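Local coordinates for protein pyroglutatmate porin OPDO (Pseudomonas aeruginosa, PDB 2Y0K) that probably acts as an outer-membrane porin of the OprD family, a beta-barrel channel that may admit pyroglutamate, at residues N20-R25 and N35-A40; E133-A138 and P276-S281; G176-F181 and G201-I206; Q267-D272 and P283-F288. All coordinates share one frame; numbering follows the deposited sequence.

Contact 1. Residues N20-R25 and N35-A40; sequences NFYFNR and NADEWA. With C8E ((hydroxyethyloxy)tri(ethyloxy)octane), chain K.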
# COMPACT_ATOMS: atom_id res chain seq x y z
N ASN A 20 -12.20 -12.49 -8.53
CA ASN A 20 -13.45 -11.97 -9.03
C ASN A 20 -13.83 -10.79 -8.12
O ASN A 20 -13.80 -10.90 -6.90
CB ASN A 20 -14.53 -13.05 -9.05
CG ASN A 20 -15.78 -12.60 -9.76
OD1 ASN A 20 -16.70 -12.07 -9.13
ND2 ASN A 20 -15.82 -12.79 -11.09
N PHE A 21 -14.16 -9.67 -8.74
CA PHE A 21 -14.19 -8.41 -8.03
C PHE A 21 -15.40 -7.56 -8.40
O PHE A 21 -15.59 -7.18 -9.56
CB PHE A 21 -12.89 -7.65 -8.32
CG PHE A 21 -12.80 -6.31 -7.64
CD1 PHE A 21 -12.44 -6.21 -6.31
CD2 PHE A 21 -13.06 -5.14 -8.34
CE1 PHE A 21 -12.35 -4.98 -5.68
CE2 PHE A 21 -12.97 -3.90 -7.72
CZ PHE A 21 -12.62 -3.82 -6.38
N TYR A 22 -16.23 -7.27 -7.41
CA TYR A 22 -17.36 -6.36 -7.59
C TYR A 22 -17.15 -5.12 -6.76
O TYR A 22 -16.77 -5.19 -5.58
CB TYR A 22 -18.68 -7.02 -7.20
CG TYR A 22 -19.84 -6.05 -7.30
CD1 TYR A 22 -20.21 -5.50 -8.52
CD2 TYR A 22 -20.55 -5.67 -6.18
CE1 TYR A 22 -21.26 -4.61 -8.62
CE2 TYR A 22 -21.61 -4.78 -6.26
CZ TYR A 22 -21.96 -4.25 -7.48
OH TYR A 22 -23.00 -3.37 -7.56
N PHE A 23 -17.41 -3.98 -7.37
CA PHE A 23 -17.12 -2.71 -6.75
C PHE A 23 -18.27 -1.74 -6.99
O PHE A 23 -18.72 -1.58 -8.12
CB PHE A 23 -15.83 -2.17 -7.33
CG PHE A 23 -15.58 -0.73 -7.04
CD1 PHE A 23 -16.07 0.25 -7.89
CD2 PHE A 23 -14.83 -0.35 -5.94
CE1 PHE A 23 -15.84 1.58 -7.63
CE2 PHE A 23 -14.59 0.98 -5.67
CZ PHE A 23 -15.09 1.95 -6.51
N ASN A 24 -18.75 -1.09 -5.93
CA ASN A 24 -19.88 -0.18 -6.01
C ASN A 24 -19.65 1.16 -5.31
O ASN A 24 -19.29 1.20 -4.13
CB ASN A 24 -21.12 -0.83 -5.41
CG ASN A 24 -22.37 -0.03 -5.66
OD1 ASN A 24 -23.10 -0.28 -6.63
ND2 ASN A 24 -22.63 0.95 -4.80
N ARG A 25 -19.87 2.26 -6.03
CA ARG A 25 -19.80 3.59 -5.43
C ARG A 25 -21.13 4.33 -5.58
O ARG A 25 -21.58 4.61 -6.70
CB ARG A 25 -18.67 4.41 -6.05
CG ARG A 25 -17.33 4.07 -5.48
CD ARG A 25 -16.42 5.29 -5.47
NE ARG A 25 -15.17 5.01 -4.76
CZ ARG A 25 -14.18 5.88 -4.59
NH1 ARG A 25 -14.28 7.11 -5.08
NH2 ARG A 25 -13.09 5.51 -3.92
N ASN A 35 -22.25 7.89 -9.82
CA ASN A 35 -22.33 6.51 -9.34
C ASN A 35 -21.70 5.47 -10.26
O ASN A 35 -22.18 5.24 -11.37
CB ASN A 35 -23.78 6.13 -9.05
CG ASN A 35 -24.30 6.77 -7.79
OD1 ASN A 35 -25.48 6.65 -7.46
ND2 ASN A 35 -23.42 7.46 -7.07
N ALA A 36 -20.65 4.83 -9.77
CA ALA A 36 -19.95 3.80 -10.53
C ALA A 36 -20.20 2.39 -9.98
O ALA A 36 -20.47 2.19 -8.79
CB ALA A 36 -18.45 4.09 -10.58
N ASP A 37 -20.09 1.42 -10.89
CA ASP A 37 -20.39 0.03 -10.64
C ASP A 37 -19.43 -0.74 -11.54
O ASP A 37 -19.19 -0.33 -12.67
CB ASP A 37 -21.82 -0.25 -11.11
CG ASP A 37 -22.41 -1.48 -10.49
OD1 ASP A 37 -22.09 -1.75 -9.31
OD2 ASP A 37 -23.21 -2.18 -11.16
N GLU A 38 -18.88 -1.84 -11.05
CA GLU A 38 -18.00 -2.65 -11.87
C GLU A 38 -17.93 -4.09 -11.36
O GLU A 38 -17.79 -4.34 -10.17
CB GLU A 38 -16.59 -2.05 -11.94
CG GLU A 38 -15.63 -2.85 -12.82
CD GLU A 38 -14.21 -2.31 -12.81
OE1 GLU A 38 -14.02 -1.11 -13.11
OE2 GLU A 38 -13.27 -3.10 -12.51
N TRP A 39 -18.03 -5.03 -12.29
CA TRP A 39 -17.82 -6.43 -11.99
C TRP A 39 -16.75 -6.94 -12.94
O TRP A 39 -16.87 -6.78 -14.16
CB TRP A 39 -19.12 -7.21 -12.17
CG TRP A 39 -19.03 -8.61 -11.65
CD1 TRP A 39 -18.12 -9.09 -10.75
CD2 TRP A 39 -19.87 -9.71 -12.01
NE1 TRP A 39 -18.36 -10.42 -10.51
CE2 TRP A 39 -19.42 -10.83 -11.28
CE3 TRP A 39 -20.96 -9.87 -12.87
CZ2 TRP A 39 -20.02 -12.08 -11.38
CZ3 TRP A 39 -21.55 -11.11 -12.98
CH2 TRP A 39 -21.09 -12.20 -12.24
N ALA A 40 -15.69 -7.52 -12.39
CA ALA A 40 -14.52 -7.91 -13.19
C ALA A 40 -13.86 -9.20 -12.72
O ALA A 40 -13.98 -9.60 -11.56
CB ALA A 40 -13.50 -6.78 -13.23
C1 C8E K . -23.04 -4.66 -13.03
C2 C8E K . -23.74 -5.95 -12.59
C3 C8E K . -23.07 -6.42 -11.30
C4 C8E K . -23.87 -7.49 -10.55
C5 C8E K . -23.04 -8.75 -10.35
C6 C8E K . -22.35 -8.79 -8.98
C7 C8E K . -21.96 -10.22 -8.62
C8 C8E K . -21.31 -10.30 -7.23
O9 C8E K . -20.03 -10.90 -7.31
C10 C8E K . -20.01 -12.20 -6.77

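Contact 2. Residues E133-A138 and P276-S281; sequences ELFRGA and PYIAGS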
# COMPACT_ATOMS: atom_id res chain seq x y z
N GLU A 133 -1.03 -2.10 -8.98
CA GLU A 133 -0.21 -1.05 -9.55
C GLU A 133 1.19 -1.62 -9.71
O GLU A 133 1.65 -2.42 -8.89
CB GLU A 133 -0.19 0.16 -8.61
CG GLU A 133 0.79 1.26 -8.99
CD GLU A 133 0.79 2.43 -7.99
OE1 GLU A 133 0.61 2.18 -6.77
OE2 GLU A 133 0.98 3.59 -8.42
N LEU A 134 1.89 -1.22 -10.77
CA LEU A 134 3.29 -1.59 -10.91
C LEU A 134 4.12 -0.36 -11.18
O LEU A 134 3.67 0.58 -11.84
CB LEU A 134 3.47 -2.59 -12.06
CG LEU A 134 2.77 -3.94 -11.92
CD1 LEU A 134 2.92 -4.73 -13.22
CD2 LEU A 134 3.31 -4.73 -10.72
N PHE A 135 5.35 -0.37 -10.69
CA PHE A 135 6.31 0.64 -11.08
C PHE A 135 7.36 0.02 -11.98
O PHE A 135 7.64 -1.17 -11.88
CB PHE A 135 7.02 1.23 -9.87
CG PHE A 135 6.10 1.87 -8.88
CD1 PHE A 135 5.43 3.03 -9.20
CD2 PHE A 135 5.93 1.32 -7.62
CE1 PHE A 135 4.59 3.64 -8.28
CE2 PHE A 135 5.11 1.92 -6.70
CZ PHE A 135 4.43 3.08 -7.03
N ARG A 136 7.97 0.85 -12.82
CA ARG A 136 9.15 0.44 -13.56
C ARG A 136 10.36 1.16 -12.99
O ARG A 136 10.30 2.37 -12.72
CB ARG A 136 9.00 0.78 -15.04
CG ARG A 136 10.01 0.09 -15.93
CD ARG A 136 9.95 0.60 -17.36
NE ARG A 136 10.69 1.85 -17.52
CZ ARG A 136 10.56 2.66 -18.56
NH1 ARG A 136 9.70 2.35 -19.53
NH2 ARG A 136 11.27 3.78 -18.64
N GLY A 137 11.45 0.43 -12.80
CA GLY A 137 12.70 1.01 -12.34
C GLY A 137 13.67 0.00 -11.75
O GLY A 137 13.71 -1.16 -12.15
N ALA A 138 14.45 0.46 -10.78
CA ALA A 138 15.39 -0.39 -10.07
C ALA A 138 15.17 -0.26 -8.58
O ALA A 138 15.11 0.85 -8.06
CB ALA A 138 16.84 -0.02 -10.44
N PRO A 276 1.85 15.01 0.33
CA PRO A 276 2.17 14.61 -1.05
C PRO A 276 2.64 13.16 -1.15
O PRO A 276 3.31 12.66 -0.24
CB PRO A 276 3.30 15.57 -1.43
CG PRO A 276 3.99 15.84 -0.12
CD PRO A 276 2.90 15.86 0.93
N TYR A 277 2.24 12.51 -2.25
CA TYR A 277 2.70 11.18 -2.64
C TYR A 277 2.33 10.95 -4.11
O TYR A 277 1.53 11.70 -4.70
CB TYR A 277 2.10 10.06 -1.77
CG TYR A 277 0.57 10.03 -1.63
CD1 TYR A 277 -0.10 10.98 -0.86
CD2 TYR A 277 -0.18 9.04 -2.24
CE1 TYR A 277 -1.49 10.93 -0.72
CE2 TYR A 277 -1.56 8.99 -2.12
CZ TYR A 277 -2.22 9.93 -1.34
OH TYR A 277 -3.59 9.85 -1.21
N ILE A 278 2.92 9.91 -4.68
CA ILE A 278 2.67 9.54 -6.06
C ILE A 278 1.20 9.17 -6.27
O ILE A 278 0.68 8.23 -5.64
CB ILE A 278 3.58 8.37 -6.49
CG1 ILE A 278 5.05 8.84 -6.54
CG2 ILE A 278 3.15 7.83 -7.83
CD1 ILE A 278 6.05 7.72 -6.62
N ALA A 279 0.54 9.91 -7.14
CA ALA A 279 -0.85 9.63 -7.49
C ALA A 279 -1.02 8.17 -7.93
O ALA A 279 -0.21 7.65 -8.68
CB ALA A 279 -1.32 10.56 -8.57
N GLY A 280 -2.07 7.51 -7.44
CA GLY A 280 -2.31 6.12 -7.79
C GLY A 280 -1.76 5.16 -6.74
O GLY A 280 -2.22 4.03 -6.65
N SER A 281 -0.79 5.62 -5.94
CA SER A 281 -0.13 4.78 -4.95
C SER A 281 -0.69 4.98 -3.54
O SER A 281 -1.60 5.79 -3.33
CB SER A 281 1.39 5.01 -4.98
OG SER A 281 1.77 6.24 -4.34

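Contact 3. Residues G176-F181 and G201-I206; sequences GRSDAF and GRLKDI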
# COMPACT_ATOMS: atom_id res chain seq x y z
N GLY A 176 1.36 18.19 -11.13
CA GLY A 176 2.74 18.19 -11.59
C GLY A 176 2.98 17.04 -12.54
O GLY A 176 2.10 16.21 -12.74
N ARG A 177 4.16 17.00 -13.14
CA ARG A 177 4.57 15.87 -13.98
C ARG A 177 6.02 15.54 -13.69
O ARG A 177 6.86 16.43 -13.51
CB ARG A 177 4.37 16.18 -15.47
CG ARG A 177 2.90 16.38 -15.85
CD ARG A 177 2.64 16.15 -17.33
NE ARG A 177 1.36 16.74 -17.75
CZ ARG A 177 1.22 17.99 -18.18
NH1 ARG A 177 2.28 18.79 -18.27
NH2 ARG A 177 0.02 18.44 -18.54
N SER A 178 6.33 14.26 -13.63
CA SER A 178 7.65 13.83 -13.22
C SER A 178 7.95 12.47 -13.80
O SER A 178 7.06 11.62 -13.88
CB SER A 178 7.75 13.76 -11.69
OG SER A 178 8.98 13.17 -11.31
N ASP A 179 9.19 12.27 -14.21
CA ASP A 179 9.56 11.00 -14.80
C ASP A 179 10.64 10.33 -13.99
O ASP A 179 11.30 9.42 -14.48
CB ASP A 179 10.02 11.19 -16.25
CG ASP A 179 11.18 12.16 -16.37
OD1 ASP A 179 11.86 12.42 -15.35
OD2 ASP A 179 11.40 12.66 -17.49
N ALA A 180 10.81 10.77 -12.75
CA ALA A 180 11.77 10.14 -11.87
C ALA A 180 11.36 10.25 -10.40
O ALA A 180 11.09 11.34 -9.90
CB ALA A 180 13.16 10.72 -12.07
N PHE A 181 11.30 9.10 -9.73
CA PHE A 181 11.24 9.10 -8.28
C PHE A 181 12.46 8.38 -7.74
O PHE A 181 12.78 7.28 -8.17
CB PHE A 181 9.97 8.43 -7.77
CG PHE A 181 9.84 8.47 -6.28
CD1 PHE A 181 9.41 9.63 -5.65
CD2 PHE A 181 10.20 7.38 -5.50
CE1 PHE A 181 9.32 9.69 -4.26
CE2 PHE A 181 10.11 7.43 -4.12
CZ PHE A 181 9.66 8.59 -3.50
N GLY A 201 13.60 11.01 -0.14
CA GLY A 201 13.31 10.78 -1.54
C GLY A 201 12.89 12.03 -2.28
O GLY A 201 12.74 13.10 -1.70
N ARG A 202 12.68 11.89 -3.58
CA ARG A 202 12.37 13.03 -4.40
C ARG A 202 11.51 12.60 -5.59
O ARG A 202 11.87 11.68 -6.32
CB ARG A 202 13.67 13.67 -4.91
CG ARG A 202 13.45 14.94 -5.69
CD ARG A 202 14.74 15.43 -6.32
NE ARG A 202 15.41 14.39 -7.08
CZ ARG A 202 16.33 14.62 -8.02
NH1 ARG A 202 16.68 15.87 -8.31
NH2 ARG A 202 16.90 13.61 -8.66
N LEU A 203 10.36 13.25 -5.75
CA LEU A 203 9.62 13.14 -7.00
C LEU A 203 10.06 14.30 -7.89
O LEU A 203 9.59 15.44 -7.78
CB LEU A 203 8.11 13.15 -6.77
CG LEU A 203 7.25 12.83 -7.99
CD1 LEU A 203 7.58 11.46 -8.62
CD2 LEU A 203 5.78 12.92 -7.61
N LYS A 204 11.01 14.00 -8.76
CA LYS A 204 11.74 15.03 -9.48
C LYS A 204 10.84 16.09 -10.10
O LYS A 204 9.87 15.77 -10.80
CB LYS A 204 12.65 14.40 -10.54
CG LYS A 204 13.74 15.32 -11.03
CD LYS A 204 14.46 14.72 -12.21
CE LYS A 204 15.45 15.71 -12.79
NZ LYS A 204 16.22 15.10 -13.90
N ASP A 205 11.17 17.35 -9.84
CA ASP A 205 10.44 18.49 -10.39
C ASP A 205 9.05 18.70 -9.78
O ASP A 205 8.28 19.56 -10.24
CB ASP A 205 10.37 18.40 -11.92
CG ASP A 205 11.75 18.39 -12.55
OD1 ASP A 205 12.42 19.44 -12.49
OD2 ASP A 205 12.15 17.34 -13.08
N ILE A 206 8.74 17.93 -8.75
CA ILE A 206 7.53 18.17 -7.99
C ILE A 206 7.84 18.42 -6.51
O ILE A 206 7.71 19.54 -6.03
CB ILE A 206 6.50 17.05 -8.15
CG1 ILE A 206 6.22 16.82 -9.64
CG2 ILE A 206 5.22 17.38 -7.39
CD1 ILE A 206 5.19 15.74 -9.93
O HOH W 1 5.96 19.30 -12.54
O HOH W 2 10.90 14.72 -13.90

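Contact 4. Residues Q267-D272 and P283-F288; sequences QRISGD and PYLVNF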
# COMPACT_ATOMS: atom_id res chain seq x y z
N GLN A 267 -3.49 11.66 13.82
CA GLN A 267 -2.81 12.22 12.65
C GLN A 267 -3.04 13.74 12.52
O GLN A 267 -4.14 14.24 12.75
CB GLN A 267 -3.29 11.49 11.40
CG GLN A 267 -2.58 11.83 10.09
CD GLN A 267 -2.86 10.78 9.00
OE1 GLN A 267 -2.30 9.67 9.04
NE2 GLN A 267 -3.74 11.11 8.04
N ARG A 268 -1.99 14.47 12.16
CA ARG A 268 -2.10 15.91 11.98
C ARG A 268 -1.26 16.34 10.80
O ARG A 268 -0.05 16.09 10.73
CB ARG A 268 -1.69 16.66 13.26
CG ARG A 268 -1.51 18.20 13.13
CD ARG A 268 -2.75 18.94 12.61
NE ARG A 268 -2.96 20.21 13.32
CZ ARG A 268 -2.80 21.44 12.80
NH1 ARG A 268 -2.45 21.61 11.53
NH2 ARG A 268 -3.01 22.51 13.57
N ILE A 269 -1.91 16.97 9.84
CA ILE A 269 -1.24 17.44 8.64
C ILE A 269 -1.10 18.97 8.77
O ILE A 269 -2.01 19.64 9.24
CB ILE A 269 -2.03 16.99 7.36
CG1 ILE A 269 -1.59 15.60 6.87
CG2 ILE A 269 -1.78 17.95 6.22
CD1 ILE A 269 -1.72 14.46 7.85
N SER A 270 0.07 19.50 8.40
CA SER A 270 0.41 20.92 8.62
C SER A 270 1.05 21.57 7.40
O SER A 270 1.55 20.89 6.49
CB SER A 270 1.37 21.06 9.80
OG SER A 270 0.68 21.01 11.02
N GLY A 271 1.08 22.90 7.42
CA GLY A 271 1.63 23.67 6.32
C GLY A 271 0.57 24.07 5.32
O GLY A 271 -0.61 23.80 5.52
N ASP A 272 1.00 24.70 4.23
CA ASP A 272 0.08 25.18 3.19
C ASP A 272 -0.47 24.07 2.32
O ASP A 272 -1.52 24.24 1.70
CB ASP A 272 0.80 26.18 2.30
CG ASP A 272 1.31 27.37 3.09
OD1 ASP A 272 0.56 27.85 3.97
OD2 ASP A 272 2.46 27.81 2.84
N PRO A 283 -0.37 6.24 0.39
CA PRO A 283 0.38 7.10 1.31
C PRO A 283 0.64 6.38 2.64
O PRO A 283 -0.19 5.57 3.07
CB PRO A 283 -0.59 8.27 1.53
CG PRO A 283 -1.93 7.61 1.51
CD PRO A 283 -1.81 6.53 0.44
N TYR A 284 1.77 6.66 3.28
CA TYR A 284 2.13 5.98 4.52
C TYR A 284 1.63 6.79 5.73
O TYR A 284 2.40 7.17 6.61
CB TYR A 284 3.64 5.75 4.58
CG TYR A 284 4.08 4.68 5.55
CD1 TYR A 284 3.57 3.39 5.48
CD2 TYR A 284 5.03 4.97 6.53
CE1 TYR A 284 3.98 2.41 6.39
CE2 TYR A 284 5.45 4.00 7.43
CZ TYR A 284 4.93 2.73 7.35
OH TYR A 284 5.35 1.78 8.27
N LEU A 285 0.33 7.05 5.73
CA LEU A 285 -0.32 7.81 6.78
C LEU A 285 -1.04 6.84 7.72
O LEU A 285 -1.71 5.91 7.26
CB LEU A 285 -1.34 8.78 6.14
CG LEU A 285 -0.71 9.86 5.26
CD1 LEU A 285 -1.79 10.66 4.53
CD2 LEU A 285 0.15 10.78 6.11
N VAL A 286 -0.92 7.04 9.03
CA VAL A 286 -1.56 6.07 9.93
C VAL A 286 -3.09 6.02 9.83
O VAL A 286 -3.69 5.01 10.19
CB VAL A 286 -1.16 6.26 11.42
CG1 VAL A 286 0.36 6.24 11.56
CG2 VAL A 286 -1.76 7.53 11.99
N ASN A 287 -3.71 7.10 9.35
CA ASN A 287 -5.17 7.15 9.22
C ASN A 287 -5.64 7.03 7.76
O ASN A 287 -6.76 7.41 7.43
CB ASN A 287 -5.75 8.41 9.87
CG ASN A 287 -5.66 8.38 11.39
OD1 ASN A 287 -5.81 9.42 12.06
ND2 ASN A 287 -5.42 7.20 11.94
N PHE A 288 -4.77 6.50 6.91
CA PHE A 288 -5.14 6.13 5.55
C PHE A 288 -5.98 4.86 5.62
O PHE A 288 -5.54 3.85 6.16
CB PHE A 288 -3.87 5.90 4.71
CG PHE A 288 -4.12 5.24 3.37
CD1 PHE A 288 -4.98 5.83 2.44
CD2 PHE A 288 -3.47 4.07 3.04
CE1 PHE A 288 -5.20 5.22 1.20
CE2 PHE A 288 -3.67 3.45 1.80
CZ PHE A 288 -4.54 4.02 0.88

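Contact 1. Residues N20-R25 and N35-A40
The pairing of Tyr22 with Trp39 and of Phe23 with Glu38 belongs to the beta hairpin of strands 13-27 and 36-48 in the porin wall. The axes of 20-25 and 36-40 lie 4.8 Å apart and run antiparallel at 177°. Phe21 with Ala40 and Phe23 with Glu38 are hydrogen-bonded pairs, each closed by two backbone bonds; the amide of Phe23 reaches Glu38 O at 2.8 Å. Tyr22 with Trp39 and Asn24 with Asp37 are non-hydrogen-bonded pairs, and their side chains share one face.

On that face two polar side-chain bonds run across the strands. Trp39 NE1 donates to Asn20 OD1 at 2.7 Å, with the acceptor in the indole plane and the amide turned 81° to the ring. Asn20 ND2 meets Gln41, so both ends of the amide are held. The Tyr22 ring, its CG anti to the backbone N (chi1 176°), leans across to the next pair on the same face, where its OH donates to Asp37 OD1 at 2.6 Å. That oxygen uses its syn lone pair, and the carboxylate stands almost perpendicular to the ring.

A detergent molecule, C8E, lies along the same face. Its C7 sits 3.7 Å above the centre of the Trp39 ring, while C6 passes over the rim of the Tyr22 ring at 3.9 Å above its plane. On the other face Phe21 packs on Leu130 and Glu38 forms a salt bridge with Arg129. Tyr22 and Trp39 under detergent on one face, and on the other Glu38 paired with Arg129, are consistent with the lipid-facing and channel-facing sides of a transmembrane beta barrel.

Contact 2. Residues E133-A138 and P276-S281
Glu133 and Phe135, at the short strand 134-136, meet a type II beta turn, Ile278 to Ser281, in the long loop between strands 260-270 and 300-309. The Glu133 chain is fully stretched, with CG anti to the backbone N (chi1 172°), and it carries the carboxylate against the backbone and CB of the turn's last residue. Glu133 OE1 lies 3.3 Å from Ser281 CA and 3.4 Å from Ser281 CB. The same oxygen is 3.4 Å from Gly280 O, but two acceptors make no bond. The carboxylate finds its polar partners outside the two segments: OE1 accepts from the backbone N of Asn126, and OE2 more weakly from the Asn158 side chain.

The contact is buried, about 10 Å from the centre of the chain to its own centre, consistent with the 276-281 loop folding inward, as loops that narrow the channel do in OprD-family barrels. The turn itself is tightly closed. Ile278 O is gripped twice, by Ser281 N at 3.0 Å and by Ser281 OG at 2.6 Å, the hydroxyl lying in the carbonyl plane on a lone pair. Gly280 takes the positive phi (96°) of the third turn position.

Phe135 offers the edge of its ring to the turn, with CZ 4.1 Å from Ser281 CB and CE1 4.5 Å from Ile278 CG2. Leu155 and Phe169 also pack on this ring, and Ile278 itself reaches Phe169 and Asn158.

Contact 3. Residues G176-F181 and G201-I206
Phe181 and Leu203 form an antiparallel non-hydrogen-bonded pair in the beta hairpin of strands 175-189 and 194-203, part of the barrel wall. Beyond this pair both arms depart from regular strand geometry, the first at 179-180 and the second after Leu203, and side chains and waters take over the link between them.

Of the direct hydrogen bonds, one is between backbones: Lys204 N donates to Ala180 O at 2.9 Å, with an N-H...O angle of 154°. The other comes from a side chain. Ser178 OG, carried toward the second arm by its anti placement to the backbone N (chi1 172°), donates to Lys204 O at 2.8 Å, in the carbonyl plane and on a lone pair. Both polar backbone atoms of Lys204 are thus engaged by 176-181. The same hydroxyl weakly accepts from the amide of Ala180, so it also spans the interruption in its own arm.

Water extends the polar link. One molecule accepts from Arg177 N at 3.0 Å and donates to Asp205 O; a second accepts from Asp179 N and lies 3.0 Å from Asp205 OD2, to which it can donate.

Packing contacts complete the interface. The Phe181 ring turns its edge to Leu203, CD1 standing 3.9 Å from Leu203 CB. Ile278, Tyr207 and Leu155 add to the packing round Phe181, and Phe169 touches Leu203. Leu203 CD1 comes alongside the serine, 3.5 Å from Ser178 OG. At the far end Ile206 reaches back over the backbone of the first arm, its CD1 3.7 Å from Gly176 C and 3.6 Å from Arg177 N.

Contact 4. Residues Q267-D272 and P283-F288
Gln267, near the end of barrel strand 260-270, reaches with an extended side chain to a type I beta turn, Leu285 to Phe288, in the buried loop that leads on to strand 300-309. The turn is approached through an inverse gamma turn centred on Tyr284, in which Leu285 N bonds only weakly to Pro283 O.

Leu285 comes first to the glutamine. The two side chains cross at about a right angle, and Leu285 CB lies 3.2 Å from Gln267 OE1. Its CD2 branch touches Ile269 CD1 more loosely, at 4.5 Å.

Val286 follows with its N 3.0 Å from Gln267 OE1, yet the angle is too poor for a hydrogen bond, and CG2 rests 3.7 Å from the same oxygen.

The bond goes instead to Asn287, whose N donates to Gln267 OE1 at 2.9 Å and 164°. The donor stands well above the amide plane, 47° out of it, so no lone pair is met directly. Gln267 NE2 donates to Asp293 O and Phe294 O, which holds the amide at both ends. The Asn287 side chain slides past that of Gln267 in the opposite direction, bringing OD1 within 3.3 Å of Gln267 CB; this oxygen is hydrogen-bonded to the Ser301 hydroxyl.

Phe288 N closes the turn on Leu285 O at 3.1 Å, and its ring carries Pro283 CD over its centre, 3.6 Å above the plane.

Overall arrangement
Contacts 2 and 4 share one long loop between strands 260-270 and 300-309: contact 2 uses residues 276-281, contact 4 residues 283-288. They meet where Tyr277 CE2 packs on Pro283 CD at 3.6 Å. Contact 3 adjoins contact 2, with centres about 11 Å apart; Ile278 CD1 reaches Phe181 CG at 3.9 Å, so the turn at 278-281 touches both strand 134-136 and the wall hairpin. Contact 1 stands apart in the wall, its nearest atoms about 11 Å from contact 2 and about 9 Å from contact 4, the centres about 23 and 28 Å away. It carries bound detergent, whereas contacts 2 and 4 are buried, consistent with a loop folded into the barrel interior.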